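Local coordinates for 5-formaminoimidazole-4-carboxamide-1-(beta)-D-ribofuranosyl 5'-monophosphate synthetase (Methanocaldococcus jannaschii, PDB 2R7L), which catalyses the folate-independent, ATP- and formate-dependent formylation of AICAR to FAICAR in the de novo purine biosynthesis pathway, at residues P111-R116 with R345-A350; L216-E221 with K281-V286; I21-S26 with L30-G35. One frame throughout, in Å; residues are numbered along the deposited sequence.

Contact 1 (P111-R116 with R345-A350)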
ATOM      1  N   PRO A 111       3.426  27.850 -20.535  1.00 47.30           N
ATOM      2  CA  PRO A 111       3.019  26.541 -21.029  1.00 40.53           C
ATOM      3  C   PRO A 111       1.786  26.051 -20.277  1.00 36.44           C
ATOM      4  O   PRO A 111       1.661  26.287 -19.076  1.00 39.06           O
ATOM      5  CB  PRO A 111       4.232  25.664 -20.719  1.00 43.43           C
ATOM      6  CG  PRO A 111       5.379  26.606 -20.757  1.00 42.08           C
ATOM      7  CD  PRO A 111       4.856  27.887 -20.184  1.00 44.98           C
ATOM      8  N   MET A 112       0.878  25.389 -20.981  1.00 41.17           N
ATOM      9  CA  MET A 112      -0.407  25.026 -20.394  1.00 44.47           C
ATOM     10  C   MET A 112      -0.781  23.632 -20.843  1.00 35.26           C
ATOM     11  O   MET A 112      -0.709  23.328 -22.027  1.00 39.16           O
ATOM     12  CB  MET A 112      -1.491  26.017 -20.826  1.00 44.78           C
ATOM     13  CG  MET A 112      -2.410  26.472 -19.699  1.00 53.42           C
ATOM     14  SD  MET A 112      -3.739  27.562 -20.266  1.00 57.36           S
ATOM     15  CE  MET A 112      -4.511  26.488 -21.486  1.00 53.73           C
ATOM     16  N   PHE A 113      -1.164  22.780 -19.897  1.00 33.69           N
ATOM     17  CA  PHE A 113      -1.603  21.435 -20.242  1.00 31.90           C
ATOM     18  C   PHE A 113      -2.956  21.500 -20.954  1.00 38.48           C
ATOM     19  O   PHE A 113      -3.878  22.154 -20.476  1.00 35.48           O
ATOM     20  CB  PHE A 113      -1.707  20.563 -18.984  1.00 30.94           C
ATOM     21  CG  PHE A 113      -2.104  19.144 -19.266  1.00 31.97           C
ATOM     22  CD1 PHE A 113      -1.161  18.215 -19.680  1.00 30.17           C
ATOM     23  CD2 PHE A 113      -3.422  18.738 -19.130  1.00 30.78           C
ATOM     24  CE1 PHE A 113      -1.523  16.904 -19.946  1.00 31.51           C
ATOM     25  CE2 PHE A 113      -3.792  17.431 -19.397  1.00 32.21           C
ATOM     26  CZ  PHE A 113      -2.838  16.507 -19.798  1.00 34.26           C
ATOM     27  N   GLY A 114      -3.066  20.825 -22.093  1.00 38.49           N
ATOM     28  CA  GLY A 114      -4.307  20.813 -22.859  1.00 45.16           C
ATOM     29  C   GLY A 114      -4.253  21.550 -24.191  1.00 49.13           C
ATOM     30  O   GLY A 114      -3.207  22.073 -24.589  1.00 42.15           O
ATOM     31  N   ASN A 115      -5.391  21.581 -24.881  1.00 46.47           N
ATOM     32  CA  ASN A 115      -5.510  22.257 -26.171  1.00 42.97           C
ATOM     33  C   ASN A 115      -6.099  23.648 -25.972  1.00 45.37           C
ATOM     34  O   ASN A 115      -7.296  23.804 -25.760  1.00 48.12           O
ATOM     35  CB  ASN A 115      -6.354  21.425 -27.146  1.00 41.94           C
ATOM     36  CG  ASN A 115      -6.648  22.159 -28.445  1.00 42.37           C
ATOM     37  OD1 ASN A 115      -6.286  23.318 -28.603  1.00 42.98           O
ATOM     38  ND2 ASN A 115      -7.311  21.481 -29.380  1.00 34.04           N
ATOM     39  N   ARG A 116      -5.232  24.651 -26.035  1.00 45.42           N
ATOM     40  CA  ARG A 116      -5.574  26.037 -25.735  1.00 46.42           C
ATOM     41  C   ARG A 116      -6.704  26.594 -26.605  1.00 54.02           C
ATOM     42  O   ARG A 116      -7.542  27.356 -26.126  1.00 51.47           O
ATOM     43  CB  ARG A 116      -4.333  26.903 -25.926  1.00 46.37           C
ATOM     44  CG  ARG A 116      -4.311  28.173 -25.131  1.00 42.69           C
ATOM     45  CD  ARG A 116      -3.074  28.961 -25.492  1.00 49.08           C
ATOM     46  NE  ARG A 116      -2.645  29.833 -24.407  1.00 52.12           N
ATOM     47  CZ  ARG A 116      -1.598  29.594 -23.628  1.00 52.28           C
ATOM     48  NH1 ARG A 116      -0.860  28.505 -23.819  1.00 54.98           N
ATOM     49  NH2 ARG A 116      -1.283  30.447 -22.664  1.00 53.24           N
ATOM     50  N   ARG A 345       0.446  12.491 -14.361  1.00 31.97           N
ATOM     51  CA  ARG A 345       1.102  11.341 -14.930  1.00 34.62           C
ATOM     52  C   ARG A 345       1.372  11.528 -16.420  1.00 40.98           C
ATOM     53  O   ARG A 345       2.451  11.189 -16.903  1.00 40.11           O
ATOM     54  CB  ARG A 345       0.253  10.094 -14.696  1.00 31.71           C
ATOM     55  CG  ARG A 345       0.723   8.887 -15.467  1.00 33.54           C
ATOM     56  CD  ARG A 345       0.119   7.643 -14.870  1.00 44.31           C
ATOM     57  NE  ARG A 345       0.276   7.660 -13.420  1.00 45.16           N
ATOM     58  CZ  ARG A 345      -0.422   6.907 -12.578  1.00 46.49           C
ATOM     59  NH1 ARG A 345      -1.346   6.074 -13.038  1.00 48.13           N
ATOM     60  NH2 ARG A 345      -0.204   7.001 -11.274  1.00 37.82           N
ATOM     61  N   GLU A 346       0.391  12.059 -17.146  1.00 40.69           N
ATOM     62  CA  GLU A 346       0.559  12.314 -18.570  1.00 32.78           C
ATOM     63  C   GLU A 346       1.697  13.307 -18.744  1.00 28.54           C
ATOM     64  O   GLU A 346       2.507  13.177 -19.649  1.00 30.53           O
ATOM     65  CB  GLU A 346      -0.735  12.839 -19.211  1.00 35.09           C
ATOM     66  CG  GLU A 346      -0.828  12.646 -20.747  1.00 24.89           C
ATOM     67  CD  GLU A 346      -1.136  11.213 -21.149  1.00 32.62           C
ATOM     68  OE1 GLU A 346      -1.166  10.327 -20.261  1.00 36.17           O
ATOM     69  OE2 GLU A 346      -1.355  10.961 -22.357  1.00 33.05           O
ATOM     70  N   ILE A 347       1.767  14.292 -17.861  1.00 21.30           N
ATOM     71  CA  ILE A 347       2.866  15.244 -17.904  1.00 28.31           C
ATOM     72  C   ILE A 347       4.198  14.528 -17.639  1.00 37.70           C
ATOM     73  O   ILE A 347       5.154  14.691 -18.399  1.00 39.66           O
ATOM     74  CB  ILE A 347       2.645  16.421 -16.940  1.00 28.79           C
ATOM     75  CG1 ILE A 347       1.402  17.224 -17.372  1.00 31.70           C
ATOM     76  CG2 ILE A 347       3.864  17.326 -16.924  1.00 33.40           C
ATOM     77  CD1 ILE A 347       1.040  18.397 -16.452  1.00 23.50           C
ATOM     78  N   LYS A 348       4.237  13.713 -16.581  1.00 33.15           N
ATOM     79  CA  LYS A 348       5.410  12.911 -16.246  1.00 31.18           C
ATOM     80  C   LYS A 348       5.874  12.103 -17.453  1.00 30.89           C
ATOM     81  O   LYS A 348       6.993  12.274 -17.929  1.00 39.30           O
ATOM     82  CB  LYS A 348       5.097  11.981 -15.069  1.00 31.22           C
ATOM     83  CG  LYS A 348       6.312  11.366 -14.391  1.00 34.98           C
ATOM     84  CD  LYS A 348       5.875  10.335 -13.366  1.00 32.49           C
ATOM     85  CE  LYS A 348       6.937  10.110 -12.320  1.00 40.04           C
ATOM     86  NZ  LYS A 348       6.402   9.383 -11.133  1.00 49.29           N
ATOM     87  N   MET A 349       5.001  11.241 -17.956  1.00 30.39           N
ATOM     88  CA  MET A 349       5.299  10.410 -19.116  1.00 34.51           C
ATOM     89  C   MET A 349       5.732  11.181 -20.360  1.00 41.81           C
ATOM     90  O   MET A 349       6.579  10.705 -21.126  1.00 36.49           O
ATOM     91  CB  MET A 349       4.095   9.548 -19.469  1.00 29.41           C
ATOM     92  CG  MET A 349       4.064   8.222 -18.754  1.00 45.81           C
ATOM     93  SD  MET A 349       2.729   7.189 -19.380  1.00 60.70           S
ATOM     94  CE  MET A 349       3.175   7.022 -21.112  1.00 57.66           C
ATOM     95  N   ALA A 350       5.130  12.347 -20.583  1.00 40.97           N
ATOM     96  CA  ALA A 350       5.473  13.149 -21.745  1.00 40.67           C
ATOM     97  C   ALA A 350       6.908  13.658 -21.622  1.00 41.28           C
ATOM     98  O   ALA A 350       7.693  13.545 -22.565  1.00 39.18           O
ATOM     99  CB  ALA A 350       4.499  14.305 -21.910  1.00 41.77           C
TER
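E346 opens the contact from helix 339-353, and only the aliphatic root of its side chain takes part: its CB comes within 4.2 Å of F113 CE1, while the carboxylate turns off in another direction. That polar end is well supplied although buried, since OE1 forms a salt bridge with R342 one turn earlier and OE2 accepts a hydrogen bond from the S214 hydroxyl. A glutamate therefore suits the place in two ways, offering methylene to the phenyl ring and charge to the arginine.

The next residue, I347, supplies the closest approach. Its CG1 lies 3.6 Å from F113 CD1 and 3.9 Å from F113 CE1, so the methylene of the longer branch rests against one ortho-meta bond of the ring. The terminal methyl follows, with I347 CD1 at 3.9 Å from F113 CD1. The branch gets there because CG1 stands anti to the carbonyl carbon (chi1 -64°) and CD1 then extends it (chi2 178°), which swings the end of the branch toward the ring although the side chain sets out across it. From the other side, F113 sends its ring out with CG anti to the backbone N (chi1 -178°), and the two side chains cross obliquely. An aromatic is apt here: the CA atoms of F113 and I347 are 8.0 Å apart, a gap that a phenyl ring spans well.

Behind F113, G114 takes backbone angles that force a glycine, and its carbonyl O is hydrogen-bonded to the OG of S361, the C-terminal residue. The F113 backbone pairs with V89, so the loop runs beside strand 87-89 of the parallel sheet, whose I88 also packs on I347. F212 of strand 205-214 touches both F113 and E346, placing helix 339-353 between that antiparallel sheet and the parallel one.

Contact 2 (L216-E221 with K281-V286)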
ATOM      1  N   LEU A 216      -0.630  10.547 -25.845  1.00 49.61           N
ATOM      2  CA  LEU A 216       0.487   9.602 -25.879  1.00 39.06           C
ATOM      3  C   LEU A 216       0.003   8.206 -26.242  1.00 39.51           C
ATOM      4  O   LEU A 216       0.649   7.501 -27.014  1.00 41.40           O
ATOM      5  CB  LEU A 216       1.226   9.563 -24.543  1.00 38.47           C
ATOM      6  CG  LEU A 216       1.595  10.878 -23.858  1.00 39.10           C
ATOM      7  CD1 LEU A 216       2.463  10.600 -22.645  1.00 36.39           C
ATOM      8  CD2 LEU A 216       2.285  11.843 -24.801  1.00 38.94           C
ATOM      9  N   LYS A 217      -1.133   7.801 -25.685  1.00 42.00           N
ATOM     10  CA  LYS A 217      -1.666   6.462 -25.950  1.00 38.67           C
ATOM     11  C   LYS A 217      -2.721   6.442 -27.053  1.00 37.93           C
ATOM     12  O   LYS A 217      -3.143   5.371 -27.489  1.00 37.80           O
ATOM     13  CB  LYS A 217      -2.260   5.854 -24.678  1.00 42.41           C
ATOM     14  CG  LYS A 217      -1.247   5.590 -23.578  1.00 46.52           C
ATOM     15  CD  LYS A 217      -1.834   4.694 -22.503  1.00 49.26           C
ATOM     16  CE  LYS A 217      -2.913   5.406 -21.706  1.00 50.98           C
ATOM     17  NZ  LYS A 217      -3.384   4.579 -20.553  1.00 49.61           N
ATOM     18  N   ASP A 218      -3.140   7.627 -27.497  1.00 40.11           N
ATOM     19  CA  ASP A 218      -4.281   7.770 -28.403  1.00 38.92           C
ATOM     20  C   ASP A 218      -5.472   6.967 -27.896  1.00 34.96           C
ATOM     21  O   ASP A 218      -5.952   6.049 -28.563  1.00 33.73           O
ATOM     22  CB  ASP A 218      -3.924   7.339 -29.829  1.00 46.34           C
ATOM     23  CG  ASP A 218      -5.012   7.695 -30.828  1.00 51.63           C
ATOM     24  OD1 ASP A 218      -5.651   8.759 -30.646  1.00 46.86           O
ATOM     25  OD2 ASP A 218      -5.229   6.912 -31.783  1.00 45.66           O
ATOM     26  N   GLU A 219      -5.946   7.317 -26.707  1.00 35.08           N
ATOM     27  CA  GLU A 219      -6.991   6.541 -26.060  1.00 37.37           C
ATOM     28  C   GLU A 219      -7.866   7.438 -25.197  1.00 33.23           C
ATOM     29  O   GLU A 219      -7.371   8.354 -24.531  1.00 31.40           O
ATOM     30  CB  GLU A 219      -6.366   5.442 -25.198  1.00 43.29           C
ATOM     31  CG  GLU A 219      -7.334   4.369 -24.721  1.00 44.23           C
ATOM     32  CD  GLU A 219      -6.857   3.688 -23.447  1.00 53.72           C
ATOM     33  OE1 GLU A 219      -7.463   2.673 -23.040  1.00 59.17           O
ATOM     34  OE2 GLU A 219      -5.874   4.170 -22.844  1.00 58.88           O
ATOM     35  N   VAL A 220      -9.172   7.178 -25.235  1.00 40.42           N
ATOM     36  CA  VAL A 220     -10.130   7.850 -24.357  1.00 35.58           C
ATOM     37  C   VAL A 220     -10.369   6.953 -23.150  1.00 33.77           C
ATOM     38  O   VAL A 220     -10.761   5.799 -23.295  1.00 29.48           O
ATOM     39  CB  VAL A 220     -11.475   8.122 -25.073  1.00 40.70           C
ATOM     40  CG1 VAL A 220     -12.538   8.563 -24.072  1.00 38.75           C
ATOM     41  CG2 VAL A 220     -11.300   9.165 -26.172  1.00 36.23           C
ATOM     42  N   GLU A 221     -10.118   7.477 -21.958  1.00 26.50           N
ATOM     43  CA  GLU A 221     -10.291   6.681 -20.741  1.00 34.40           C
ATOM     44  C   GLU A 221     -11.452   7.221 -19.931  1.00 30.03           C
ATOM     45  O   GLU A 221     -11.684   8.425 -19.916  1.00 26.92           O
ATOM     46  CB  GLU A 221      -9.019   6.728 -19.881  1.00 32.87           C
ATOM     47  CG  GLU A 221      -7.748   6.379 -20.642  1.00 28.39           C
ATOM     48  CD  GLU A 221      -6.485   6.787 -19.911  1.00 34.20           C
ATOM     49  OE1 GLU A 221      -6.561   7.258 -18.750  1.00 35.21           O
ATOM     50  OE2 GLU A 221      -5.405   6.639 -20.509  1.00 36.14           O
ATOM     51  N   LYS A 281     -14.239  13.845 -33.674  1.00 50.07           N
ATOM     52  CA  LYS A 281     -14.693  15.051 -34.363  1.00 45.72           C
ATOM     53  C   LYS A 281     -13.885  16.278 -33.969  1.00 42.96           C
ATOM     54  O   LYS A 281     -13.594  17.124 -34.812  1.00 53.51           O
ATOM     55  CB  LYS A 281     -16.191  15.306 -34.139  1.00 50.94           C
ATOM     56  CG  LYS A 281     -16.753  16.493 -34.952  1.00 53.00           C
ATOM     57  CD  LYS A 281     -16.658  16.274 -36.474  1.00 41.05           C
ATOM     58  CE  LYS A 281     -17.436  15.032 -36.910  1.00 50.96           C
ATOM     59  NZ  LYS A 281     -17.218  14.659 -38.343  1.00 50.76           N
ATOM     60  N   ALA A 282     -13.525  16.383 -32.694  1.00 44.02           N
ATOM     61  CA  ALA A 282     -12.764  17.539 -32.211  1.00 41.17           C
ATOM     62  C   ALA A 282     -11.364  17.580 -32.828  1.00 43.50           C
ATOM     63  O   ALA A 282     -10.748  18.641 -32.929  1.00 42.37           O
ATOM     64  CB  ALA A 282     -12.680  17.531 -30.698  1.00 45.38           C
ATOM     65  N   LYS A 283     -10.866  16.417 -33.235  1.00 50.62           N
ATOM     66  CA  LYS A 283      -9.606  16.349 -33.970  1.00 55.94           C
ATOM     67  C   LYS A 283      -9.724  17.099 -35.300  1.00 56.54           C
ATOM     68  O   LYS A 283      -8.833  17.864 -35.670  1.00 55.84           O
ATOM     69  CB  LYS A 283      -9.200  14.895 -34.213  1.00 52.91           C
ATOM     70  CG  LYS A 283      -8.542  14.226 -33.014  1.00 56.09           C
ATOM     71  CD  LYS A 283      -8.291  12.750 -33.269  1.00 52.97           C
ATOM     72  CE  LYS A 283      -7.501  12.125 -32.129  1.00 54.40           C
ATOM     73  NZ  LYS A 283      -7.756  10.662 -32.049  1.00 51.77           N
ATOM     74  N   GLU A 284     -10.837  16.880 -35.999  1.00 60.18           N
ATOM     75  CA  GLU A 284     -11.117  17.546 -37.273  1.00 56.70           C
ATOM     76  C   GLU A 284     -11.399  19.035 -37.104  1.00 53.64           C
ATOM     77  O   GLU A 284     -10.870  19.857 -37.846  1.00 55.65           O
ATOM     78  CB  GLU A 284     -12.307  16.888 -37.971  1.00 56.68           C
ATOM     79  CG  GLU A 284     -12.131  15.415 -38.278  1.00 60.03           C
ATOM     80  CD  GLU A 284     -13.411  14.788 -38.787  1.00 65.03           C
ATOM     81  OE1 GLU A 284     -14.407  15.527 -38.924  1.00 70.46           O
ATOM     82  OE2 GLU A 284     -13.429  13.565 -39.048  1.00 66.21           O
ATOM     83  N   LEU A 285     -12.230  19.379 -36.122  1.00 52.61           N
ATOM     84  CA  LEU A 285     -12.699  20.754 -35.967  1.00 48.87           C
ATOM     85  C   LEU A 285     -11.734  21.680 -35.236  1.00 50.44           C
ATOM     86  O   LEU A 285     -11.688  22.881 -35.525  1.00 51.14           O
ATOM     87  CB  LEU A 285     -14.074  20.792 -35.287  1.00 51.30           C
ATOM     88  CG  LEU A 285     -15.205  19.931 -35.865  1.00 50.42           C
ATOM     89  CD1 LEU A 285     -16.517  20.238 -35.144  1.00 51.12           C
ATOM     90  CD2 LEU A 285     -15.355  20.125 -37.371  1.00 51.41           C
ATOM     91  N   VAL A 286     -10.976  21.147 -34.278  1.00 44.90           N
ATOM     92  CA  VAL A 286     -10.022  21.982 -33.539  1.00 43.14           C
ATOM     93  C   VAL A 286      -8.716  21.243 -33.214  1.00 51.88           C
ATOM     94  O   VAL A 286      -8.503  20.847 -32.069  1.00 49.45           O
ATOM     95  CB  VAL A 286     -10.615  22.498 -32.202  1.00 41.89           C
ATOM     96  CG1 VAL A 286     -10.085  23.888 -31.890  1.00 37.52           C
ATOM     97  CG2 VAL A 286     -12.134  22.490 -32.234  1.00 40.30           C
TER
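D218 sits in the turn of the beta hairpin joining strands 205-214 and 219-230, at a G1 beta bulge where D218 and E219 both face S214, and from this turn it meets K283 of helix 268-285 in a surface salt bridge. The lysine ammonium, NZ, donates to D218 OD1 at 3.2 Å, and OD1 receives it on its syn lone pair, the side of the other oxygen. K283 spans the gap with a chain extended beyond CG, the CA atoms of D218 and K283 being 11.5 Å apart. D218 extends to meet it, CG anti to the backbone N (chi1 -170°). The same OD1 has a stronger partner in the Y213 hydroxyl, to which K283 NZ is also weakly bonded, so aspartate, tyrosine and lysine gather at one spot. With a methionine in place of K283, D218 would probably keep Y213 but lose the positive charge facing its carboxylate, and the hairpin end would be left without this link to the helix.

Both segments carry further ion pairs. K217 NZ reaches E221 OE2 (2.9 Å) and E219 OE2 (3.4 Å), both bonds weak, in a network that R342 extends through E221 OE1. On the helix, K281 NZ bonds E284 OE1 at 3.0 Å, one turn on. D218 has the left-handed backbone (phi 48°, psi 61°) usual for the first residue of a G1 bulge, where glycine is commonest and asparagine or aspartate is also found, in a tight turn characteristic of antiparallel hairpins.

Contact 3 (I21-S26 with L30-G35)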
ATOM      1  N   ILE A  21       4.319  21.811 -11.521  1.00 36.42           N
ATOM      2  CA  ILE A  21       2.942  21.912 -11.988  1.00 33.12           C
ATOM      3  C   ILE A  21       2.261  23.016 -11.218  1.00 30.93           C
ATOM      4  O   ILE A  21       2.302  23.040  -9.986  1.00 35.03           O
ATOM      5  CB  ILE A  21       2.181  20.583 -11.830  1.00 32.96           C
ATOM      6  CG1 ILE A  21       2.683  19.581 -12.872  1.00 29.41           C
ATOM      7  CG2 ILE A  21       0.666  20.805 -11.971  1.00 30.16           C
ATOM      8  CD1 ILE A  21       2.120  18.190 -12.722  1.00 29.55           C
ATOM      9  N   ALA A  22       1.670  23.957 -11.948  1.00 33.43           N
ATOM     10  CA  ALA A  22       0.987  25.077 -11.317  1.00 35.79           C
ATOM     11  C   ALA A  22      -0.491  25.176 -11.725  1.00 33.97           C
ATOM     12  O   ALA A  22      -0.903  24.698 -12.788  1.00 29.28           O
ATOM     13  CB  ALA A  22       1.714  26.380 -11.622  1.00 35.20           C
ATOM     14  N   THR A  23      -1.273  25.809 -10.862  1.00 30.56           N
ATOM     15  CA  THR A  23      -2.677  26.053 -11.125  1.00 36.22           C
ATOM     16  C   THR A  23      -3.154  27.082 -10.114  1.00 36.19           C
ATOM     17  O   THR A  23      -2.462  27.366  -9.136  1.00 34.97           O
ATOM     18  CB  THR A  23      -3.514  24.754 -11.008  1.00 36.90           C
ATOM     19  OG1 THR A  23      -4.710  24.871 -11.789  1.00 40.83           O
ATOM     20  CG2 THR A  23      -3.864  24.463  -9.563  1.00 29.47           C
ATOM     21  N   LEU A  24      -4.326  27.659 -10.361  1.00 40.14           N
ATOM     22  CA  LEU A  24      -4.912  28.615  -9.426  1.00 34.68           C
ATOM     23  C   LEU A  24      -5.630  27.864  -8.317  1.00 27.49           C
ATOM     24  O   LEU A  24      -6.289  26.857  -8.567  1.00 36.46           O
ATOM     25  CB  LEU A  24      -5.876  29.571 -10.156  1.00 37.08           C
ATOM     26  CG  LEU A  24      -6.839  30.409  -9.310  1.00 38.92           C
ATOM     27  CD1 LEU A  24      -6.087  31.458  -8.518  1.00 40.78           C
ATOM     28  CD2 LEU A  24      -7.908  31.062 -10.179  1.00 41.24           C
ATOM     29  N   GLY A  25      -5.517  28.368  -7.095  1.00 28.35           N
ATOM     30  CA  GLY A  25      -6.082  27.705  -5.935  1.00 28.72           C
ATOM     31  C   GLY A  25      -7.596  27.797  -5.835  1.00 33.18           C
ATOM     32  O   GLY A  25      -8.127  28.558  -5.030  1.00 27.64           O
ATOM     33  N   SER A  26      -8.287  26.991  -6.635  1.00 27.33           N
ATOM     34  CA  SER A  26      -9.742  26.961  -6.639  1.00 28.57           C
ATOM     35  C   SER A  26     -10.226  25.885  -7.591  1.00 31.05           C
ATOM     36  O   SER A  26      -9.424  25.238  -8.264  1.00 31.41           O
ATOM     37  CB  SER A  26     -10.304  28.315  -7.098  1.00 30.59           C
ATOM     38  OG  SER A  26     -11.712  28.344  -6.942  1.00 38.42           O
ATOM     39  N   LEU A  30      -7.202  21.223  -5.578  1.00 34.28           N
ATOM     40  CA  LEU A  30      -6.795  20.315  -4.497  1.00 30.43           C
ATOM     41  C   LEU A  30      -6.257  18.978  -4.995  1.00 24.18           C
ATOM     42  O   LEU A  30      -5.232  18.517  -4.506  1.00 29.35           O
ATOM     43  CB  LEU A  30      -7.917  20.096  -3.488  1.00 23.98           C
ATOM     44  CG  LEU A  30      -8.117  21.253  -2.505  1.00 25.74           C
ATOM     45  CD1 LEU A  30      -9.302  20.989  -1.592  1.00 21.92           C
ATOM     46  CD2 LEU A  30      -6.863  21.489  -1.704  1.00 26.53           C
ATOM     47  N   HIS A  31      -6.928  18.360  -5.961  1.00 21.28           N
ATOM     48  CA  HIS A  31      -6.442  17.092  -6.490  1.00 23.82           C
ATOM     49  C   HIS A  31      -5.513  17.274  -7.681  1.00 28.94           C
ATOM     50  O   HIS A  31      -4.733  16.383  -8.008  1.00 32.09           O
ATOM     51  CB  HIS A  31      -7.578  16.103  -6.792  1.00 24.72           C
ATOM     52  CG  HIS A  31      -8.548  16.571  -7.833  1.00 30.17           C
ATOM     53  ND1 HIS A  31      -8.334  16.399  -9.183  1.00 33.22           N
ATOM     54  CD2 HIS A  31      -9.753  17.177  -7.718  1.00 25.60           C
ATOM     55  CE1 HIS A  31      -9.354  16.896  -9.856  1.00 24.56           C
ATOM     56  NE2 HIS A  31     -10.235  17.363  -8.989  1.00 25.91           N
ATOM     57  N   ILE A  32      -5.583  18.435  -8.324  1.00 24.13           N
ATOM     58  CA  ILE A  32      -4.593  18.784  -9.325  1.00 27.87           C
ATOM     59  C   ILE A  32      -3.219  18.879  -8.668  1.00 29.67           C
ATOM     60  O   ILE A  32      -2.224  18.388  -9.209  1.00 27.28           O
ATOM     61  CB  ILE A  32      -4.910  20.130 -10.017  1.00 33.02           C
ATOM     62  CG1 ILE A  32      -6.041  19.960 -11.031  1.00 32.34           C
ATOM     63  CG2 ILE A  32      -3.665  20.680 -10.715  1.00 29.64           C
ATOM     64  CD1 ILE A  32      -6.605  21.292 -11.560  1.00 28.30           C
ATOM     65  N   LEU A  33      -3.168  19.521  -7.504  1.00 26.17           N
ATOM     66  CA  LEU A  33      -1.914  19.698  -6.790  1.00 32.48           C
ATOM     67  C   LEU A  33      -1.515  18.398  -6.072  1.00 37.54           C
ATOM     68  O   LEU A  33      -0.368  17.953  -6.178  1.00 35.58           O
ATOM     69  CB  LEU A  33      -2.002  20.884  -5.820  1.00 28.76           C
ATOM     70  CG  LEU A  33      -2.253  22.267  -6.438  1.00 33.55           C
ATOM     71  CD1 LEU A  33      -2.378  23.345  -5.365  1.00 31.75           C
ATOM     72  CD2 LEU A  33      -1.171  22.642  -7.451  1.00 37.97           C
ATOM     73  N   LYS A  34      -2.461  17.785  -5.363  1.00 30.87           N
ATOM     74  CA  LYS A  34      -2.210  16.484  -4.730  1.00 31.86           C
ATOM     75  C   LYS A  34      -1.713  15.458  -5.739  1.00 28.42           C
ATOM     76  O   LYS A  34      -0.714  14.783  -5.507  1.00 35.18           O
ATOM     77  CB  LYS A  34      -3.454  15.947  -4.023  1.00 25.70           C
ATOM     78  CG  LYS A  34      -3.207  14.670  -3.202  1.00 30.46           C
ATOM     79  CD  LYS A  34      -2.179  14.910  -2.113  1.00 25.52           C
ATOM     80  CE  LYS A  34      -1.824  13.620  -1.373  1.00 29.90           C
ATOM     81  NZ  LYS A  34      -0.985  13.900  -0.183  1.00 36.17           N
ATOM     82  N   GLY A  35      -2.417  15.334  -6.856  1.00 26.53           N
ATOM     83  CA  GLY A  35      -2.032  14.380  -7.892  1.00 20.81           C
ATOM     84  C   GLY A  35      -0.620  14.615  -8.391  1.00 28.77           C
ATOM     85  O   GLY A  35       0.119  13.672  -8.662  1.00 31.40           O
TER
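In the first beta-alpha-beta unit of the parallel sheet, T23 of strand 20-24 meets I32 and L33 of helix 29-38. Strand and helix segments run antiparallel at 168°, their axes 8.8 Å apart, as is normal when a helix folds back over its own strand. The threonine methyl is the central contact: CG2 lies 3.9 Å from L33 CD2 and 4.0 Å from I32 CG2, touching both branched chains where they lie side by side on the helix. With OG1 anti to the backbone N (chi1 -156°), CG2 falls between the backbone N and the carbonyl carbon and faces the helix, while OG1 bonds to V90 O, just past the end of strand 87-89. I32 CD1 comes within 4.1 Å of T23 OG1. L33 CD2 also approaches I21 O at 4.3 Å, and its side chain goes on to touch T43 and C45 of strand 43-47. Apolar isoleucine and leucine suit this buried, strand-facing side.

Beyond the strand, G25 centres an inverse gamma turn that leads to S26, which touches the bound AICAR and hydrogen-bonds S94. A parallel strand ending in a turn beside the ligand, followed by a helix, is typical of Rossmann-like domains.

From the N terminus, contact 3 closes first, a short loop within the beta-alpha-beta unit, complete long before contact 1 begins. Contact 1 then spans most of the remaining chain, bringing 345-350 of the late helix 339-353 back to the loop 111-116; contact 2, between 216-221 and 281-286, nests wholly inside it. Helix 339-353 is the shared element: I347 CD1 meets I21 CD1 of contact 3 at 3.9 Å, while E346 and M349 pack on L216 of contact 2. N115 and V286 add a weak hydrogen bond between contacts 1 and 2. Contacts 2 and 3 do not touch, their nearest atoms about 12 Å apart; contact 1, touching both, ties the parallel sheet to the hairpin of strands 205-214 and 219-230.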